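Local coordinates for BH2331 protein (Bacillus halodurans, PDB 1VL5) that is probably an S-adenosylmethionine-dependent methyltransferase, transferring the methyl group of that cofactor to a substrate not yet identified, at residues Glu185-Phe190 and Glu243-Lys248; Val107-Ala112 and Leu136-Asn141. All coordinates share one frame; numbering follows the deposited sequence.

Contact 1: Glu185-Phe190 and Glu243-Lys248; sequences EELHCF and ESILMK
Glu186, His188 and Phe190 pair with Lys248, Leu246 and Ser244 through antiparallel backbone hydrogen bonds, two to each pair, and the strands run at 158° to one another. At one end the regular pattern is broken: the carbonyl of Lys248 takes two donors in its plane, Glu185 N at 2.8 Å and Glu186 N at 3.2 Å, a classic beta bulge.

Apolar packing occupies the face of Leu187, Cys189, Ile245 and Met247. Leu187 CG stands anti to its backbone N (chi1 161°), and its CD1 meets Met247 CG at 3.7 Å and Ile245 CG2 at 3.8 Å. Trp173 of helix 170-180 packs on Ile245 and Met247 here. On the other face Phe190 turns its ring edge to Leu246, Phe190 CE1 lying 4.1 Å from Leu246 CB.

Polar side chains share that second face. His188 NE2 donates to Glu186 OE1 at 2.7 Å, in the plane of the imidazole and on the anti side of the carboxylate, a nearly straight bond that should fix the rotation of the ring. The aliphatic part of Lys248 runs beside Glu186 and slants across the end of Glu185, whose OE1 lies 3.4 Å from Lys248 CE; NZ itself is bound by Gln135 and the carbonyl of Ile32, and Glu185 by Arg250. The whole is an antiparallel pair at one edge of the sheet, with strand 183-195 outermost and 236-250 the reversed strand of the class I methyltransferase fold.

Contact 2: Val107-Ala112 and Leu136-Asn141; sequences VTCRIA and LLLVDN
Ile111 CG2 sits over one face of the Arg110 guanidinium, 4.3 Å from its plane and nearer its rim than its centre, while Val139 CG1 approaches the group obliquely. The arginine is extended from CG to NE and lies side by side with Val139, its CG 3.9 Å from Val139 CB; beyond, NH2 is held by the carbonyl of Ser24.

Further back on this face Thr108 CG2 packs on Leu137 CB at 3.9 Å, and its OG1 bonds to Asp43 on the neighbouring strand 40-44. The opposite face is lined by Val107, Cys109, Leu136 and Leu138, where Leu138 CD1 rests against Cys109 CB at 3.9 Å.

Backbone bonds alternate between the strands, from Leu137 N to Val107 O through to Ile111 N, which reaches Val139 O at 2.8 Å from above the carbonyl plane. There strand 104-110 ends, and a water links the two segments, accepting from Ala112 N at 3.0 Å and donating to Val139 O at 2.7 Å. Asp140 OD1 lies 3.6 Å from Ile111 CA and accepts from His114 ND1, tying the following loop to the strand. Two buried parallel strands joined through helix 119-129 are characteristic of the Rossmann-like fold of class I methyltransferases.

Both segments of contact 2 precede those of contact 1 in the chain, and the contact centres lie about 10 Å apart within one mixed sheet. The join is between strands 134-142 and 236-250, which run antiparallel: Met247 N lies 2.8 Å from Leu138 O and Ile245 N equally close to Asp140 O, both probable hydrogen bonds. The strand order is therefore 104-110, 134-142, 236-250 and 183-195. Of these four strands only 236-250 runs against the others, as the antiparallel strand of the class I methyltransferase sheet does. Helix 26-33 packs against side chains of both contacts, and contact 2 is the nearer to the chain's centre.

Contact 1: Glu185-Phe190 and Glu243-Lys248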
loop_
_atom_site.group_PDB
_atom_site.type_symbol
_atom_site.label_atom_id
_atom_site.label_comp_id
_atom_site.label_asym_id
_atom_site.label_seq_id
_atom_site.Cartn_x
_atom_site.Cartn_y
_atom_site.Cartn_z
ATOM N N GLU A 185 12.982 2.652 11.177
ATOM C CA GLU A 185 14.342 2.183 10.917
ATOM C C GLU A 185 14.763 2.546 9.505
ATOM O O GLU A 185 15.852 3.009 9.337
ATOM C CB GLU A 185 14.428 0.670 11.146
ATOM C CG GLU A 185 14.310 0.325 12.627
ATOM C CD GLU A 185 14.556 -1.097 12.988
ATOM O OE1 GLU A 185 14.615 -1.965 12.088
ATOM O OE2 GLU A 185 14.701 -1.319 14.226
ATOM N N GLU A 186 13.904 2.316 8.501
ATOM C CA GLU A 186 14.237 2.504 7.108
ATOM C C GLU A 186 13.033 2.979 6.329
ATOM O O GLU A 186 11.920 2.476 6.510
ATOM C CB GLU A 186 14.723 1.198 6.424
ATOM C CG GLU A 186 15.864 0.525 7.114
ATOM C CD GLU A 186 16.304 -0.747 6.390
ATOM O OE1 GLU A 186 16.420 -0.672 5.146
ATOM O OE2 GLU A 186 16.561 -1.770 7.084
ATOM N N LEU A 187 13.287 3.946 5.462
ATOM C CA LEU A 187 12.326 4.491 4.486
ATOM C C LEU A 187 13.005 4.432 3.105
ATOM O O LEU A 187 14.068 4.984 2.924
ATOM C CB LEU A 187 11.897 5.922 4.900
ATOM C CG LEU A 187 11.278 6.787 3.777
ATOM C CD1 LEU A 187 10.039 6.189 3.265
ATOM C CD2 LEU A 187 10.980 8.249 4.207
ATOM N N HIS A 188 12.436 3.670 2.168
ATOM C CA HIS A 188 12.945 3.540 0.795
ATOM C C HIS A 188 11.882 4.127 -0.129
ATOM O O HIS A 188 10.682 3.869 0.063
ATOM C CB HIS A 188 13.175 2.053 0.468
ATOM C CG HIS A 188 14.203 1.410 1.352
ATOM N ND1 HIS A 188 15.513 1.241 0.957
ATOM C CD2 HIS A 188 14.126 0.926 2.621
ATOM C CE1 HIS A 188 16.191 0.666 1.939
ATOM N NE2 HIS A 188 15.369 0.447 2.952
ATOM N N CYS A 189 12.299 4.988 -1.057
ATOM C CA CYS A 189 11.377 5.662 -1.986
ATOM C C CYS A 189 11.629 5.167 -3.357
ATOM O O CYS A 189 12.768 4.926 -3.694
ATOM C CB CYS A 189 11.611 7.147 -1.988
ATOM S SG CYS A 189 11.532 7.817 -0.397
ATOM N N PHE A 190 10.564 5.020 -4.146
ATOM C CA PHE A 190 10.662 4.535 -5.512
ATOM C C PHE A 190 9.783 5.362 -6.411
ATOM O O PHE A 190 8.884 5.995 -5.954
ATOM C CB PHE A 190 10.152 3.119 -5.587
ATOM C CG PHE A 190 10.801 2.188 -4.607
ATOM C CD1 PHE A 190 10.359 2.108 -3.319
ATOM C CD2 PHE A 190 11.899 1.437 -4.980
ATOM C CE1 PHE A 190 10.959 1.257 -2.424
ATOM C CE2 PHE A 190 12.531 0.623 -4.068
ATOM C CZ PHE A 190 12.034 0.512 -2.810
ATOM N N GLU A 243 5.368 8.350 -7.159
ATOM C CA GLU A 243 6.210 7.856 -6.059
ATOM C C GLU A 243 5.505 6.801 -5.164
ATOM O O GLU A 243 4.297 6.845 -4.928
ATOM C CB GLU A 243 6.662 9.025 -5.186
ATOM C CG GLU A 243 7.800 8.646 -4.211
ATOM C CD GLU A 243 8.069 9.706 -3.132
ATOM O OE1 GLU A 243 7.073 10.291 -2.603
ATOM O OE2 GLU A 243 9.267 9.857 -2.730
ATOM N N SER A 244 6.298 5.853 -4.652
ATOM C CA SER A 244 5.852 5.005 -3.570
ATOM C C SER A 244 6.961 4.828 -2.569
ATOM O O SER A 244 8.151 5.097 -2.841
ATOM C CB SER A 244 5.467 3.610 -4.107
ATOM O OG SER A 244 6.594 3.019 -4.667
ATOM N N ILE A 245 6.555 4.300 -1.429
ATOM C CA ILE A 245 7.459 4.054 -0.336
ATOM C C ILE A 245 7.312 2.695 0.298
ATOM O O ILE A 245 6.263 2.043 0.211
ATOM C CB ILE A 245 7.284 5.133 0.775
ATOM C CG1 ILE A 245 5.845 5.183 1.234
ATOM C CG2 ILE A 245 7.731 6.546 0.208
ATOM C CD1 ILE A 245 5.572 6.235 2.288
ATOM N N LEU A 246 8.385 2.321 0.982
ATOM C CA LEU A 246 8.467 1.145 1.816
ATOM C C LEU A 246 9.115 1.584 3.123
ATOM O O LEU A 246 10.283 2.030 3.126
ATOM C CB LEU A 246 9.334 0.088 1.108
ATOM C CG LEU A 246 9.602 -1.361 1.559
ATOM C CD1 LEU A 246 10.641 -1.928 0.634
ATOM C CD2 LEU A 246 10.128 -1.470 2.914
HETATM N N MSE A 247 8.358 1.424 4.217
HETATM C CA MSE A 247 8.832 1.697 5.564
HETATM C C MSE A 247 8.917 0.440 6.451
HETATM O O MSE A 247 8.045 -0.439 6.383
HETATM C CB MSE A 247 7.967 2.792 6.188
HETATM C CG MSE A 247 7.998 4.067 5.431
HETATM SE SE MSE A 247 6.587 5.307 6.085
HETATM C CE MSE A 247 5.185 4.334 5.303
ATOM N N LYS A 248 10.037 0.323 7.171
ATOM C CA LYS A 248 10.277 -0.662 8.197
ATOM C C LYS A 248 10.355 0.138 9.488
ATOM O O LYS A 248 11.287 0.945 9.655
ATOM C CB LYS A 248 11.626 -1.372 7.945
ATOM C CG LYS A 248 11.984 -2.506 8.909
ATOM C CD LYS A 248 13.424 -2.998 8.665
ATOM C CE LYS A 248 13.797 -4.117 9.538
ATOM N NZ LYS A 248 13.340 -5.452 9.056
#

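Contact 2: Val107-Ala112 and Leu136-Asn141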
loop_
_atom_site.group_PDB
_atom_site.type_symbol
_atom_site.label_atom_id
_atom_site.label_comp_id
_atom_site.label_asym_id
_atom_site.label_seq_id
_atom_site.Cartn_x
_atom_site.Cartn_y
_atom_site.Cartn_z
ATOM N N VAL A 107 3.771 -7.043 11.102
ATOM C CA VAL A 107 2.549 -6.643 10.435
ATOM C C VAL A 107 2.981 -6.107 9.095
ATOM O O VAL A 107 3.853 -5.240 9.032
ATOM C CB VAL A 107 1.754 -5.570 11.221
ATOM C CG1 VAL A 107 0.532 -5.132 10.444
ATOM C CG2 VAL A 107 1.315 -6.090 12.543
ATOM N N THR A 108 2.377 -6.618 8.032
ATOM C CA THR A 108 2.572 -6.085 6.699
ATOM C C THR A 108 1.316 -5.442 6.141
ATOM O O THR A 108 0.184 -5.859 6.444
ATOM C CB THR A 108 3.040 -7.167 5.669
ATOM O OG1 THR A 108 2.248 -8.377 5.742
ATOM C CG2 THR A 108 4.434 -7.503 5.880
ATOM N N CYS A 109 1.509 -4.435 5.303
ATOM C CA CYS A 109 0.403 -3.764 4.644
ATOM C C CYS A 109 0.912 -3.084 3.366
ATOM O O CYS A 109 1.701 -2.157 3.440
ATOM C CB CYS A 109 -0.205 -2.698 5.550
ATOM S SG CYS A 109 -1.728 -2.043 4.890
ATOM N N ARG A 110 0.487 -3.597 2.213
ATOM C CA ARG A 110 1.028 -3.207 0.942
ATOM C C ARG A 110 -0.078 -2.706 -0.011
ATOM O O ARG A 110 -1.080 -3.386 -0.220
ATOM C CB ARG A 110 1.797 -4.370 0.345
ATOM C CG ARG A 110 2.393 -4.094 -1.067
ATOM C CD ARG A 110 3.422 -5.092 -1.446
ATOM N NE ARG A 110 4.236 -4.628 -2.567
ATOM C CZ ARG A 110 3.851 -4.625 -3.839
ATOM N NH1 ARG A 110 2.646 -5.045 -4.206
ATOM N NH2 ARG A 110 4.690 -4.166 -4.753
ATOM N N ILE A 111 0.138 -1.510 -0.566
ATOM C CA ILE A 111 -0.733 -0.848 -1.558
ATOM C C ILE A 111 -2.210 -0.823 -1.157
ATOM O O ILE A 111 -3.090 -1.062 -1.977
ATOM C CB ILE A 111 -0.537 -1.402 -3.030
ATOM C CG1 ILE A 111 -0.895 -2.881 -3.114
ATOM C CG2 ILE A 111 0.909 -1.218 -3.526
ATOM C CD1 ILE A 111 -1.305 -3.309 -4.482
ATOM N N ALA A 112 -2.462 -0.565 0.125
ATOM C CA ALA A 112 -3.794 -0.686 0.672
ATOM C C ALA A 112 -4.153 0.475 1.560
ATOM O O ALA A 112 -5.326 0.787 1.691
ATOM C CB ALA A 112 -3.961 -2.080 1.465
ATOM N N LEU A 136 6.639 -3.246 11.699
ATOM C CA LEU A 136 5.638 -2.921 10.697
ATOM C C LEU A 136 6.379 -2.674 9.394
ATOM O O LEU A 136 7.296 -1.888 9.352
ATOM C CB LEU A 136 4.868 -1.660 11.091
ATOM C CG LEU A 136 3.978 -1.062 10.008
ATOM C CD1 LEU A 136 2.826 -1.941 9.615
ATOM C CD2 LEU A 136 3.486 0.329 10.526
ATOM N N LEU A 137 5.910 -3.325 8.335
ATOM C CA LEU A 137 6.382 -3.136 6.992
ATOM C C LEU A 137 5.224 -2.572 6.184
ATOM O O LEU A 137 4.274 -3.276 5.874
ATOM C CB LEU A 137 6.869 -4.497 6.449
ATOM C CG LEU A 137 8.166 -5.012 7.121
ATOM C CD1 LEU A 137 8.309 -6.523 6.980
ATOM C CD2 LEU A 137 9.426 -4.355 6.607
ATOM N N LEU A 138 5.331 -1.305 5.785
ATOM C CA LEU A 138 4.253 -0.604 5.115
ATOM C C LEU A 138 4.701 -0.071 3.782
ATOM O O LEU A 138 5.735 0.597 3.697
ATOM C CB LEU A 138 3.797 0.540 6.007
ATOM C CG LEU A 138 2.701 1.531 5.592
ATOM C CD1 LEU A 138 1.393 0.859 5.328
ATOM C CD2 LEU A 138 2.532 2.559 6.698
ATOM N N VAL A 139 3.924 -0.391 2.739
ATOM C CA VAL A 139 4.217 -0.043 1.359
ATOM C C VAL A 139 2.967 0.623 0.790
ATOM O O VAL A 139 1.849 0.116 0.970
ATOM C CB VAL A 139 4.583 -1.268 0.482
ATOM C CG1 VAL A 139 4.631 -0.863 -1.001
ATOM C CG2 VAL A 139 5.916 -1.834 0.870
ATOM N N ASP A 140 3.152 1.802 0.201
ATOM C CA ASP A 140 2.074 2.516 -0.416
ATOM C C ASP A 140 2.605 3.588 -1.337
ATOM O O ASP A 140 3.751 4.004 -1.254
ATOM C CB ASP A 140 1.173 3.169 0.661
ATOM C CG ASP A 140 -0.312 3.253 0.230
ATOM O OD1 ASP A 140 -0.691 2.618 -0.773
ATOM O OD2 ASP A 140 -1.062 3.994 0.889
ATOM N N ASN A 141 1.701 4.117 -2.146
ATOM C CA ASN A 141 1.968 5.326 -2.928
ATOM C C ASN A 141 1.937 6.495 -2.020
ATOM O O ASN A 141 1.210 6.491 -1.025
ATOM C CB ASN A 141 0.914 5.532 -3.983
ATOM C CG ASN A 141 0.679 4.287 -4.774
ATOM O OD1 ASN A 141 1.604 3.745 -5.405
ATOM N ND2 ASN A 141 -0.560 3.783 -4.703
HETATM O O HOH W 1 -0.504 -0.121 2.344
#